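Local coordinates for protein aromatic amino acid beta-eliminating lyase/threonine aldolase (Exiguobacterium sibiricum, PDB 3LWS) that belongs to the pyridoxal-phosphate-dependent enzymes of the aminotransferase fold, here an assembly of two chains with the cofactor covalently attached in the model, at residues A39-Q42 with I48-P51; D64-P69 with I228-Y233; V77-W82 with V91-L96. All blocks are in the same frame, centred on the assembly; numbering follows the deposited sequence.

Interaction 1 (A39-Q42 with I48-P51)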
ATOM      1  N   ALA A  39     -13.429  11.718   9.090  1.00 21.70           N
ATOM      2  CA  ALA A  39     -12.697  10.641   9.756  1.00 21.15           C
ATOM      3  C   ALA A  39     -12.095   9.661   8.741  1.00 21.63           C
ATOM      4  O   ALA A  39     -12.686   9.323   7.703  1.00 22.99           O
ATOM      5  CB  ALA A  39     -13.585   9.870  10.815  1.00 22.27           C
ATOM      6  N   SER A  40     -10.916   9.189   9.076  1.00 22.78           N
ATOM      7  CA  SER A  40     -10.216   8.230   8.268  1.00 22.25           C
ATOM      8  C   SER A  40     -10.873   6.905   8.401  1.00 23.30           C
ATOM      9  O   SER A  40     -11.527   6.633   9.390  1.00 20.67           O
ATOM     10  CB  SER A  40      -8.778   8.088   8.739  1.00 23.07           C
ATOM     11  OG  SER A  40      -8.184   6.898   8.219  1.00 24.83           O
ATOM     12  N   ASP A  41     -10.634   6.062   7.401  1.00 23.43           N
ATOM     13  CA  ASP A  41     -10.875   4.636   7.503  1.00 21.20           C
ATOM     14  C   ASP A  41      -9.988   4.056   8.602  1.00 22.36           C
ATOM     15  O   ASP A  41      -9.054   4.718   9.084  1.00 21.96           O
ATOM     16  CB  ASP A  41     -10.617   3.944   6.149  1.00 22.17           C
ATOM     17  CG  ASP A  41      -9.188   4.169   5.623  1.00 21.46           C
ATOM     18  OD1 ASP A  41      -8.704   5.337   5.622  1.00 20.64           O
ATOM     19  OD2 ASP A  41      -8.525   3.175   5.233  1.00 23.89           O
ATOM     20  N   GLN A  42     -10.290   2.828   9.040  1.00 23.06           N
ATOM     21  CA  GLN A  42      -9.410   2.164  10.008  1.00 24.90           C
ATOM     22  C   GLN A  42      -9.281   0.665   9.749  1.00 24.17           C
ATOM     23  O   GLN A  42     -10.245  -0.101   9.851  1.00 24.97           O
ATOM     24  CB  GLN A  42      -9.826   2.434  11.454  1.00 25.01           C
ATOM     25  CG  GLN A  42      -8.786   1.976  12.455  1.00 33.98           C
ATOM     26  CD  GLN A  42      -8.865   2.684  13.810  1.00 41.14           C
ATOM     27  OE1 GLN A  42      -8.871   3.912  13.879  1.00 43.23           O
ATOM     28  NE2 GLN A  42      -8.889   1.902  14.889  1.00 39.94           N
ATOM     29  N   ILE A  48     -15.294   6.078   4.926  1.00 22.18           N
ATOM     30  CA  ILE A  48     -14.707   6.248   3.600  1.00 21.50           C
ATOM     31  C   ILE A  48     -14.648   4.916   2.870  1.00 20.76           C
ATOM     32  O   ILE A  48     -15.280   4.750   1.817  1.00 22.26           O
ATOM     33  CB  ILE A  48     -13.291   6.985   3.624  1.00 22.10           C
ATOM     34  CG1 ILE A  48     -13.376   8.393   4.223  1.00 21.99           C
ATOM     35  CG2 ILE A  48     -12.745   7.128   2.241  1.00 22.04           C
ATOM     36  CD1 ILE A  48     -11.986   9.104   4.324  1.00 17.72           C
ATOM     37  N   ILE A  49     -13.903   3.972   3.425  1.00 21.48           N
ATOM     38  CA  ILE A  49     -13.697   2.674   2.792  1.00 20.20           C
ATOM     39  C   ILE A  49     -15.003   1.860   2.633  1.00 21.32           C
ATOM     40  O   ILE A  49     -15.240   1.321   1.553  1.00 19.41           O
ATOM     41  CB  ILE A  49     -12.607   1.842   3.534  1.00 19.09           C
ATOM     42  CG1 ILE A  49     -12.164   0.651   2.664  1.00 18.81           C
ATOM     43  CG2 ILE A  49     -13.108   1.410   4.913  1.00 20.15           C
ATOM     44  CD1 ILE A  49     -10.781   0.008   3.041  1.00 21.38           C
ATOM     45  N   GLU A  50     -15.854   1.797   3.661  1.00 21.62           N
ATOM     46  CA  GLU A  50     -17.097   1.004   3.530  1.00 21.86           C
ATOM     47  C   GLU A  50     -18.045   1.521   2.483  1.00 21.17           C
ATOM     48  O   GLU A  50     -18.488   0.743   1.675  1.00 21.83           O
ATOM     49  CB  GLU A  50     -17.833   0.750   4.855  1.00 22.44           C
ATOM     50  CG  GLU A  50     -17.041  -0.108   5.761  1.00 25.85           C
ATOM     51  CD  GLU A  50     -17.784  -0.616   6.985  1.00 31.70           C
ATOM     52  OE1 GLU A  50     -18.855  -1.228   6.803  1.00 35.52           O
ATOM     53  OE2 GLU A  50     -17.242  -0.466   8.110  1.00 28.25           O
ATOM     54  N   PRO A  51     -18.335   2.827   2.467  1.00 22.47           N
ATOM     55  CA  PRO A  51     -19.174   3.352   1.391  1.00 23.74           C
ATOM     56  C   PRO A  51     -18.558   3.193  -0.023  1.00 23.36           C
ATOM     57  O   PRO A  51     -19.286   2.908  -0.992  1.00 23.29           O
ATOM     58  CB  PRO A  51     -19.305   4.840   1.753  1.00 23.82           C
ATOM     59  CG  PRO A  51     -19.125   4.911   3.169  1.00 24.77           C
ATOM     60  CD  PRO A  51     -18.159   3.826   3.538  1.00 22.36           C
TER

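Interaction 2 (D64-P69 with I228-Y233)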
ATOM      1  N   ASP A  64     -20.106  -7.936  -2.915  1.00 23.01           N
ATOM      2  CA  ASP A  64     -19.235  -7.168  -2.030  1.00 22.44           C
ATOM      3  C   ASP A  64     -18.002  -6.733  -2.874  1.00 22.02           C
ATOM      4  O   ASP A  64     -17.822  -7.220  -3.991  1.00 19.62           O
ATOM      5  CB  ASP A  64     -18.880  -8.056  -0.834  1.00 22.28           C
ATOM      6  CG  ASP A  64     -18.233  -7.299   0.334  1.00 23.48           C
ATOM      7  OD1 ASP A  64     -18.232  -6.060   0.372  1.00 23.46           O
ATOM      8  OD2 ASP A  64     -17.729  -7.990   1.251  1.00 26.65           O
ATOM      9  N   ALA A  65     -17.219  -5.781  -2.375  1.00 20.83           N
ATOM     10  CA  ALA A  65     -15.980  -5.360  -3.041  1.00 18.58           C
ATOM     11  C   ALA A  65     -14.980  -4.961  -1.983  1.00 19.79           C
ATOM     12  O   ALA A  65     -15.370  -4.510  -0.900  1.00 22.86           O
ATOM     13  CB  ALA A  65     -16.236  -4.211  -4.032  1.00 17.32           C
ATOM     14  N   VAL A  66     -13.689  -5.144  -2.279  1.00 19.39           N
ATOM     15  CA  VAL A  66     -12.622  -4.919  -1.297  1.00 17.22           C
ATOM     16  C   VAL A  66     -11.611  -3.961  -1.939  1.00 18.59           C
ATOM     17  O   VAL A  66     -11.123  -4.207  -3.069  1.00 16.79           O
ATOM     18  CB  VAL A  66     -11.903  -6.232  -0.901  1.00 17.68           C
ATOM     19  CG1 VAL A  66     -10.859  -6.005   0.261  1.00 17.64           C
ATOM     20  CG2 VAL A  66     -12.901  -7.317  -0.499  1.00 15.85           C
ATOM     21  N   PHE A  67     -11.311  -2.874  -1.232  1.00 17.23           N
ATOM     22  CA  PHE A  67     -10.331  -1.930  -1.721  1.00 17.27           C
ATOM     23  C   PHE A  67      -8.930  -2.456  -1.422  1.00 17.00           C
ATOM     24  O   PHE A  67      -8.608  -2.711  -0.280  1.00 19.61           O
ATOM     25  CB  PHE A  67     -10.482  -0.542  -1.066  1.00 18.50           C
ATOM     26  CG  PHE A  67      -9.651   0.528  -1.751  1.00 19.09           C
ATOM     27  CD1 PHE A  67     -10.152   1.208  -2.850  1.00 19.78           C
ATOM     28  CD2 PHE A  67      -8.386   0.827  -1.314  1.00 19.68           C
ATOM     29  CE1 PHE A  67      -9.381   2.169  -3.516  1.00 22.41           C
ATOM     30  CE2 PHE A  67      -7.622   1.795  -1.949  1.00 19.94           C
ATOM     31  CZ  PHE A  67      -8.122   2.472  -3.039  1.00 22.21           C
ATOM     32  N   PHE A  68      -8.096  -2.575  -2.450  1.00 17.10           N
ATOM     33  CA  PHE A  68      -6.701  -2.984  -2.279  1.00 16.20           C
ATOM     34  C   PHE A  68      -5.745  -1.850  -2.700  1.00 17.46           C
ATOM     35  O   PHE A  68      -6.076  -1.060  -3.575  1.00 18.83           O
ATOM     36  CB  PHE A  68      -6.411  -4.204  -3.149  1.00 16.42           C
ATOM     37  CG  PHE A  68      -6.783  -5.513  -2.518  1.00 15.56           C
ATOM     38  CD1 PHE A  68      -8.089  -5.979  -2.569  1.00 18.16           C
ATOM     39  CD2 PHE A  68      -5.817  -6.318  -1.945  1.00 18.13           C
ATOM     40  CE1 PHE A  68      -8.428  -7.257  -1.979  1.00 17.99           C
ATOM     41  CE2 PHE A  68      -6.148  -7.589  -1.394  1.00 14.73           C
ATOM     42  CZ  PHE A  68      -7.457  -8.041  -1.406  1.00 18.38           C
ATOM     43  N   PRO A  69      -4.554  -1.769  -2.080  1.00 19.14           N
ATOM     44  CA  PRO A  69      -3.503  -0.837  -2.531  1.00 18.60           C
ATOM     45  C   PRO A  69      -3.014  -1.053  -3.957  1.00 18.49           C
ATOM     46  O   PRO A  69      -2.634  -0.075  -4.641  1.00 18.51           O
ATOM     47  CB  PRO A  69      -2.350  -1.103  -1.560  1.00 19.14           C
ATOM     48  CG  PRO A  69      -2.699  -2.310  -0.836  1.00 20.33           C
ATOM     49  CD  PRO A  69      -4.164  -2.450  -0.839  1.00 17.44           C
ATOM     50  N   ILE A 228      -8.850 -11.158   4.654  1.00 18.40           N
ATOM     51  CA  ILE A 228      -7.842 -11.786   5.507  1.00 17.99           C
ATOM     52  C   ILE A 228      -6.460 -11.859   4.817  1.00 16.86           C
ATOM     53  O   ILE A 228      -5.435 -11.552   5.432  1.00 17.84           O
ATOM     54  CB  ILE A 228      -8.314 -13.133   6.051  1.00 19.30           C
ATOM     55  CG1 ILE A 228      -9.356 -12.921   7.144  1.00 21.60           C
ATOM     56  CG2 ILE A 228      -7.161 -13.913   6.626  1.00 15.70           C
ATOM     57  CD1 ILE A 228     -10.481 -13.831   7.022  1.00 25.11           C
ATOM     58  N   TRP A 229      -6.442 -12.217   3.541  1.00 19.01           N
ATOM     59  CA  TRP A 229      -5.228 -12.176   2.748  1.00 18.20           C
ATOM     60  C   TRP A 229      -4.740 -10.744   2.650  1.00 17.06           C
ATOM     61  O   TRP A 229      -3.531 -10.527   2.734  1.00 17.45           O
ATOM     62  CB  TRP A 229      -5.419 -12.772   1.351  1.00 17.05           C
ATOM     63  CG  TRP A 229      -5.496 -14.293   1.320  1.00 18.54           C
ATOM     64  CD1 TRP A 229      -6.603 -15.054   1.067  1.00 19.83           C
ATOM     65  CD2 TRP A 229      -4.431 -15.209   1.570  1.00 18.24           C
ATOM     66  NE1 TRP A 229      -6.277 -16.388   1.097  1.00 19.33           N
ATOM     67  CE2 TRP A 229      -4.948 -16.504   1.413  1.00 17.68           C
ATOM     68  CE3 TRP A 229      -3.073 -15.055   1.895  1.00 17.54           C
ATOM     69  CZ2 TRP A 229      -4.165 -17.651   1.608  1.00 19.67           C
ATOM     70  CZ3 TRP A 229      -2.292 -16.187   2.065  1.00 20.37           C
ATOM     71  CH2 TRP A 229      -2.838 -17.468   1.904  1.00 19.67           C
ATOM     72  N   LYS A 230      -5.638  -9.765   2.495  1.00 17.38           N
ATOM     73  CA  LYS A 230      -5.166  -8.355   2.485  1.00 15.61           C
ATOM     74  C   LYS A 230      -4.327  -7.984   3.741  1.00 16.46           C
ATOM     75  O   LYS A 230      -3.283  -7.306   3.665  1.00 15.86           O
ATOM     76  CB  LYS A 230      -6.335  -7.371   2.322  1.00 16.98           C
ATOM     77  CG  LYS A 230      -5.816  -5.913   2.168  1.00 16.34           C
ATOM     78  CD  LYS A 230      -6.874  -4.919   1.713  1.00 15.81           C
ATOM     79  CE  LYS A 230      -7.929  -4.650   2.762  1.00 16.21           C
ATOM     80  NZ  LYS A 230      -8.855  -3.565   2.347  1.00 14.54           N
ATOM     81  N   ARG A 231      -4.788  -8.407   4.911  1.00 18.00           N
ATOM     82  CA  ARG A 231      -3.981  -8.232   6.119  1.00 20.29           C
ATOM     83  C   ARG A 231      -2.664  -9.050   6.096  1.00 18.01           C
ATOM     84  O   ARG A 231      -1.643  -8.576   6.561  1.00 18.84           O
ATOM     85  CB  ARG A 231      -4.792  -8.625   7.350  1.00 22.73           C
ATOM     86  CG  ARG A 231      -4.037  -8.463   8.653  1.00 25.93           C
ATOM     87  CD  ARG A 231      -4.644  -7.437   9.569  1.00 36.03           C
ATOM     88  NE  ARG A 231      -3.580  -6.998  10.448  1.00 45.03           N
ATOM     89  CZ  ARG A 231      -2.994  -5.805  10.436  1.00 42.13           C
ATOM     90  NH1 ARG A 231      -3.412  -4.805   9.658  1.00 36.66           N
ATOM     91  NH2 ARG A 231      -1.995  -5.600  11.277  1.00 46.26           N
ATOM     92  N   ARG A 232      -2.718 -10.297   5.626  1.00 17.65           N
ATOM     93  CA  ARG A 232      -1.524 -11.163   5.585  1.00 16.21           C
ATOM     94  C   ARG A 232      -0.473 -10.548   4.703  1.00 16.90           C
ATOM     95  O   ARG A 232       0.691 -10.608   5.010  1.00 19.45           O
ATOM     96  CB  ARG A 232      -1.837 -12.561   5.085  1.00 15.19           C
ATOM     97  CG  ARG A 232      -2.614 -13.427   6.076  1.00 16.03           C
ATOM     98  CD  ARG A 232      -2.979 -14.764   5.465  1.00 19.51           C
ATOM     99  NE  ARG A 232      -3.808 -15.565   6.376  1.00 19.87           N
ATOM    100  CZ  ARG A 232      -4.613 -16.567   6.006  1.00 22.38           C
ATOM    101  NH1 ARG A 232      -4.705 -16.934   4.747  1.00 20.22           N
ATOM    102  NH2 ARG A 232      -5.344 -17.196   6.906  1.00 22.06           N
ATOM    103  N   TYR A 233      -0.903  -9.970   3.590  1.00 18.21           N
ATOM    104  CA  TYR A 233       0.005  -9.260   2.667  1.00 18.29           C
ATOM    105  C   TYR A 233       0.559  -7.932   3.176  1.00 17.54           C
ATOM    106  O   TYR A 233       1.440  -7.373   2.570  1.00 17.64           O
ATOM    107  CB  TYR A 233      -0.735  -8.981   1.354  1.00 18.78           C
ATOM    108  CG  TYR A 233      -0.564 -10.005   0.245  1.00 19.38           C
ATOM    109  CD1 TYR A 233      -1.349 -11.151   0.187  1.00 19.08           C
ATOM    110  CD2 TYR A 233       0.340  -9.784  -0.802  1.00 19.31           C
ATOM    111  CE1 TYR A 233      -1.215 -12.077  -0.868  1.00 17.57           C
ATOM    112  CE2 TYR A 233       0.470 -10.707  -1.850  1.00 18.44           C
ATOM    113  CZ  TYR A 233      -0.322 -11.837  -1.864  1.00 17.45           C
ATOM    114  OH  TYR A 233      -0.199 -12.767  -2.881  1.00 18.67           O
TER

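Interaction 3 (V77-W82 with V91-L96)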
ATOM      1  N   VAL A  77      -4.282 -12.485  -4.736  1.00 19.00           N
ATOM      2  CA  VAL A  77      -5.242 -12.939  -3.733  1.00 18.37           C
ATOM      3  C   VAL A  77      -6.460 -13.644  -4.344  1.00 17.85           C
ATOM      4  O   VAL A  77      -6.903 -14.681  -3.837  1.00 16.31           O
ATOM      5  CB  VAL A  77      -5.708 -11.803  -2.845  1.00 16.53           C
ATOM      6  CG1 VAL A  77      -6.954 -12.284  -1.994  1.00 15.01           C
ATOM      7  CG2 VAL A  77      -4.572 -11.344  -1.982  1.00 15.30           C
ATOM      8  N   ALA A  78      -6.992 -13.088  -5.426  1.00 18.00           N
ATOM      9  CA  ALA A  78      -8.183 -13.667  -6.091  1.00 18.63           C
ATOM     10  C   ALA A  78      -7.896 -15.105  -6.517  1.00 18.99           C
ATOM     11  O   ALA A  78      -8.663 -16.031  -6.188  1.00 19.96           O
ATOM     12  CB  ALA A  78      -8.600 -12.847  -7.308  1.00 16.95           C
ATOM     13  N   LEU A  79      -6.787 -15.269  -7.238  1.00 18.89           N
ATOM     14  CA  LEU A  79      -6.398 -16.580  -7.795  1.00 18.78           C
ATOM     15  C   LEU A  79      -6.183 -17.621  -6.688  1.00 18.79           C
ATOM     16  O   LEU A  79      -6.671 -18.766  -6.784  1.00 18.05           O
ATOM     17  CB  LEU A  79      -5.157 -16.467  -8.692  1.00 18.78           C
ATOM     18  CG  LEU A  79      -5.304 -15.739 -10.043  1.00 25.22           C
ATOM     19  CD1 LEU A  79      -4.093 -15.917 -10.897  1.00 22.81           C
ATOM     20  CD2 LEU A  79      -6.458 -16.231 -10.792  1.00 21.29           C
ATOM     21  N   ARG A  80      -5.498 -17.202  -5.617  1.00 19.01           N
ATOM     22  CA  ARG A  80      -5.292 -18.058  -4.448  1.00 17.24           C
ATOM     23  C   ARG A  80      -6.609 -18.491  -3.804  1.00 18.62           C
ATOM     24  O   ARG A  80      -6.764 -19.666  -3.444  1.00 20.19           O
ATOM     25  CB  ARG A  80      -4.393 -17.370  -3.426  1.00 17.79           C
ATOM     26  CG  ARG A  80      -4.137 -18.153  -2.101  1.00 18.03           C
ATOM     27  CD  ARG A  80      -3.634 -19.571  -2.344  1.00 20.31           C
ATOM     28  NE  ARG A  80      -3.585 -20.325  -1.102  1.00 22.25           N
ATOM     29  CZ  ARG A  80      -2.530 -20.375  -0.294  1.00 19.21           C
ATOM     30  NH1 ARG A  80      -1.424 -19.700  -0.562  1.00 20.23           N
ATOM     31  NH2 ARG A  80      -2.598 -21.085   0.823  1.00 21.07           N
ATOM     32  N   ILE A  81      -7.552 -17.566  -3.661  1.00 17.35           N
ATOM     33  CA  ILE A  81      -8.844 -17.917  -3.065  1.00 19.39           C
ATOM     34  C   ILE A  81      -9.521 -18.976  -3.921  1.00 19.23           C
ATOM     35  O   ILE A  81      -9.878 -20.019  -3.415  1.00 18.18           O
ATOM     36  CB  ILE A  81      -9.740 -16.721  -2.843  1.00 18.68           C
ATOM     37  CG1 ILE A  81      -9.080 -15.796  -1.814  1.00 18.28           C
ATOM     38  CG2 ILE A  81     -11.155 -17.156  -2.312  1.00 18.29           C
ATOM     39  CD1 ILE A  81      -9.509 -14.331  -1.927  1.00 17.24           C
ATOM     40  N   TRP A  82      -9.636 -18.739  -5.215  1.00 18.09           N
ATOM     41  CA  TRP A  82     -10.226 -19.728  -6.107  1.00 18.66           C
ATOM     42  C   TRP A  82      -9.438 -21.041  -6.155  1.00 18.98           C
ATOM     43  O   TRP A  82     -10.039 -22.089  -6.161  1.00 20.26           O
ATOM     44  CB  TRP A  82     -10.434 -19.208  -7.529  1.00 18.20           C
ATOM     45  CG  TRP A  82     -11.350 -17.993  -7.651  1.00 20.75           C
ATOM     46  CD1 TRP A  82     -11.066 -16.844  -8.339  1.00 19.68           C
ATOM     47  CD2 TRP A  82     -12.677 -17.806  -7.096  1.00 16.43           C
ATOM     48  NE1 TRP A  82     -12.115 -15.968  -8.254  1.00 17.72           N
ATOM     49  CE2 TRP A  82     -13.126 -16.538  -7.518  1.00 17.08           C
ATOM     50  CE3 TRP A  82     -13.543 -18.601  -6.319  1.00 19.74           C
ATOM     51  CZ2 TRP A  82     -14.373 -16.018  -7.135  1.00 19.74           C
ATOM     52  CZ3 TRP A  82     -14.781 -18.090  -5.963  1.00 19.48           C
ATOM     53  CH2 TRP A  82     -15.178 -16.806  -6.363  1.00 22.20           C
ATOM     54  N   VAL A  91      -3.680 -22.331 -12.590  1.00 19.06           N
ATOM     55  CA  VAL A  91      -4.493 -21.260 -13.167  1.00 18.73           C
ATOM     56  C   VAL A  91      -4.042 -21.062 -14.620  1.00 19.70           C
ATOM     57  O   VAL A  91      -2.926 -21.437 -14.986  1.00 19.65           O
ATOM     58  CB  VAL A  91      -4.383 -19.958 -12.342  1.00 19.67           C
ATOM     59  CG1 VAL A  91      -4.798 -20.205 -10.871  1.00 16.02           C
ATOM     60  CG2 VAL A  91      -2.988 -19.374 -12.434  1.00 18.38           C
ATOM     61  N   ALA A  92      -4.916 -20.535 -15.452  1.00 17.12           N
ATOM     62  CA  ALA A  92      -4.566 -20.254 -16.813  1.00 19.46           C
ATOM     63  C   ALA A  92      -4.878 -18.795 -17.215  1.00 21.41           C
ATOM     64  O   ALA A  92      -5.857 -18.161 -16.755  1.00 22.24           O
ATOM     65  CB  ALA A  92      -5.241 -21.261 -17.760  1.00 18.59           C
ATOM     66  N   TYR A  93      -4.026 -18.272 -18.079  1.00 21.31           N
ATOM     67  CA  TYR A  93      -4.176 -16.933 -18.617  1.00 19.49           C
ATOM     68  C   TYR A  93      -3.270 -16.726 -19.839  1.00 19.29           C
ATOM     69  O   TYR A  93      -2.529 -17.635 -20.231  1.00 19.60           O
ATOM     70  CB  TYR A  93      -3.912 -15.862 -17.532  1.00 20.77           C
ATOM     71  CG  TYR A  93      -2.660 -15.999 -16.677  1.00 18.06           C
ATOM     72  CD1 TYR A  93      -1.423 -16.171 -17.246  1.00 19.13           C
ATOM     73  CD2 TYR A  93      -2.727 -15.883 -15.292  1.00 21.90           C
ATOM     74  CE1 TYR A  93      -0.258 -16.276 -16.464  1.00 19.96           C
ATOM     75  CE2 TYR A  93      -1.551 -15.940 -14.506  1.00 23.16           C
ATOM     76  CZ  TYR A  93      -0.330 -16.154 -15.131  1.00 20.40           C
ATOM     77  OH  TYR A  93       0.829 -16.236 -14.427  1.00 20.58           O
ATOM     78  N   HIS A  94      -3.390 -15.556 -20.465  1.00 19.37           N
ATOM     79  CA  HIS A  94      -2.541 -15.162 -21.616  1.00 17.98           C
ATOM     80  C   HIS A  94      -1.036 -15.151 -21.221  1.00 20.03           C
ATOM     81  O   HIS A  94      -0.714 -14.780 -20.098  1.00 18.03           O
ATOM     82  CB  HIS A  94      -2.989 -13.760 -22.105  1.00 19.32           C
ATOM     83  CG  HIS A  94      -2.417 -13.360 -23.434  1.00 18.51           C
ATOM     84  ND1 HIS A  94      -1.192 -12.730 -23.574  1.00 15.84           N
ATOM     85  CD2 HIS A  94      -2.900 -13.532 -24.687  1.00 18.73           C
ATOM     86  CE1 HIS A  94      -0.949 -12.544 -24.860  1.00 22.64           C
ATOM     87  NE2 HIS A  94      -1.974 -13.007 -25.555  1.00 17.58           N
ATOM     88  N   PRO A  95      -0.110 -15.507 -22.157  1.00 20.09           N
ATOM     89  CA  PRO A  95       1.335 -15.491 -21.793  1.00 21.58           C
ATOM     90  C   PRO A  95       1.893 -14.125 -21.329  1.00 19.68           C
ATOM     91  O   PRO A  95       2.871 -14.078 -20.608  1.00 18.74           O
ATOM     92  CB  PRO A  95       2.050 -15.938 -23.074  1.00 22.81           C
ATOM     93  CG  PRO A  95       0.995 -16.464 -24.010  1.00 21.45           C
ATOM     94  CD  PRO A  95      -0.354 -16.070 -23.502  1.00 21.10           C
ATOM     95  N   LEU A  96       1.267 -13.036 -21.733  1.00 19.54           N
ATOM     96  CA  LEU A  96       1.682 -11.697 -21.307  1.00 17.78           C
ATOM     97  C   LEU A  96       0.806 -11.130 -20.183  1.00 19.82           C
ATOM     98  O   LEU A  96       0.737  -9.915 -19.987  1.00 20.58           O
ATOM     99  CB  LEU A  96       1.727 -10.726 -22.502  1.00 19.11           C
ATOM    100  CG  LEU A  96       2.572 -11.189 -23.684  1.00 18.29           C
ATOM    101  CD1 LEU A  96       2.763 -10.057 -24.758  1.00 20.69           C
ATOM    102  CD2 LEU A  96       3.894 -11.747 -23.185  1.00 16.26           C
TER

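Interaction 1 (A39-Q42 with I48-P51)
The backbone of Asp41 comes alongside the start of a helix, its CA lying 5.7 Å from that of Ile48, and no hydrogen bond crosses between the two segments. This is a short beta hairpin leading into a helix: strand 41-42 pairs antiparallel with 45-46, and the chain then turns at Ile48, the N-cap position of helix 49-60. A positive phi of 78° at Ile48 makes that turn. Asp41 meets Ile49 through its CB alone, which lies 3.8 Å from the branch methyl Ile49 CG2 and also close to Ile49 CB. The CG2 branch of Ile49 sits between the backbone N and the carbonyl carbon, which presents it to the aspartate. The carboxylate of Asp41 works elsewhere: OD2 accepts the N-H of Leu240, and OD1 makes a weak bond with that of Tyr241, tying the hairpin to the start of helix 241-254. Ile48 and Ile49 both touch Ile244 of that helix, adding apolar packing to these bonds. Ser40 and Gln42 also lie against Arg22 of the second subunit. Ile48 reaches back to Ala39 with an extended chain (chi2 177°), and its terminal methyl covers a carbonyl oxygen that is buried without a polar partner: Ile48 CD1 stands 3.5 Å from Ala39 O.

Interaction 2 (D64-P69 with I228-Y233)
Lys230 carries nearly all of this contact, reaching from helix 220-232 across to Val66, Phe67 and Phe68 on strand 64-68. Helix and strand run almost parallel, their short axes 10.2 Å apart at an angle of 11°, a helix laid along the edge strand of the central mixed sheet of the aminotransferase fold. The polar part is one hydrogen bond: Lys230 NZ donates to Phe67 O at 2.8 Å, in the carbonyl plane and not far from straight on the oxygen, with a C=O...N angle of 159°. Phe67 N, on the same residue, is taken by Glu53 OE2, while Val66 and Phe68 spend their backbone bonds on strand 214-218. The aromatic part is a CH-pi contact. Lys230 CD lies over one face of the Phe68 ring, 4.1 Å from its centroid, while CB comes to the rim, 3.7 Å from Phe68 CE2. The ammonium itself is too far from the ring for more than a weak cation-pi attraction. In van der Waals packing, Val66 meets the lysine tip to tip, CG1 lying against the CE-NZ end, 3.8 Å from Lys230 NZ. A bend at chi3 (69°) lets the chain pass the ring with its methylenes before turning its nitrogen to the carbonyl. Beyond the lysine, Arg231 and Arg232 bond to His102 O and Gln104 O of the second subunit, so the helix also faces the dimer interface. Side chains, Lys230 and Glu53, thus satisfy the outward-facing backbone groups of Phe67, where another strand would otherwise pair, and the buried ammonium is probably steadied by the carbonyl dipole it points to; Lys230 also packs on Asp236, whose charge may help.

Interaction 3 (V77-W82 with V91-L96)
Leu79 of helix 71-86 and Val91 of strand 90-93 are turned toward each other and meet at an oblique angle, methyl against methyl. The touching pair is Leu79 CD1 and Val91 CG2, 3.9 Å apart. CD1 is the far end of the leucine, carried outward by an extended second torsion (chi2 -170°); with CG1 of the valine turned anti to the carbonyl carbon (chi1 -57°), CG2 falls between the backbone N and the carbonyl carbon and is the methyl that touches. The same leucine methyl also approaches Tyr93, two residues further along the strand and on the same face of the sheet. There it comes to the edge of the ring, near its plane, with Leu79 CD1 4.4 Å from Tyr93 CE2, so the ring is brushed rather than stacked. No hydrogen bond joins the segments; the tyrosine hydroxyl is bonded to Glu100 OE1 instead. The contact packs helix 71-86 onto the sheet, and this helix is the connecting element of a beta-alpha-beta crossover that carries the chain from edge strand 64-68 to strand 90-93, parallel to it and next to the far edge strand 114-117. Strand 90-93 lies between 114-117 and 138-142, and Cys138 of the latter touches both Leu79 and Val91. Further along the helix, Trp82 stacks on Phe222, whose helix 220-232 packs beside helix 71-86.

How the interactions relate
Interactions 2 and 3 both reach the central sheet and are wholly buried; interaction 1 lies further from the centre of the chain and includes an exposed residue, Ala39. Chemistry follows place: the contact on the inner strand 90-93 is purely apolar, the one on edge strand 64-68 pairs a lysine with a backbone carbonyl, and the hairpin contact is apolar packing with its carboxylate bonded to backbone N-H groups around the start of helix 241-254. Interaction 2 touches both of the others, which do not touch each other: Ile49 CD1 meets Lys230 NZ and Phe67 CB, and Trp229 and Tyr233 pack on Val77. Interactions 1 and 2 also meet the second subunit, unlike interaction 3.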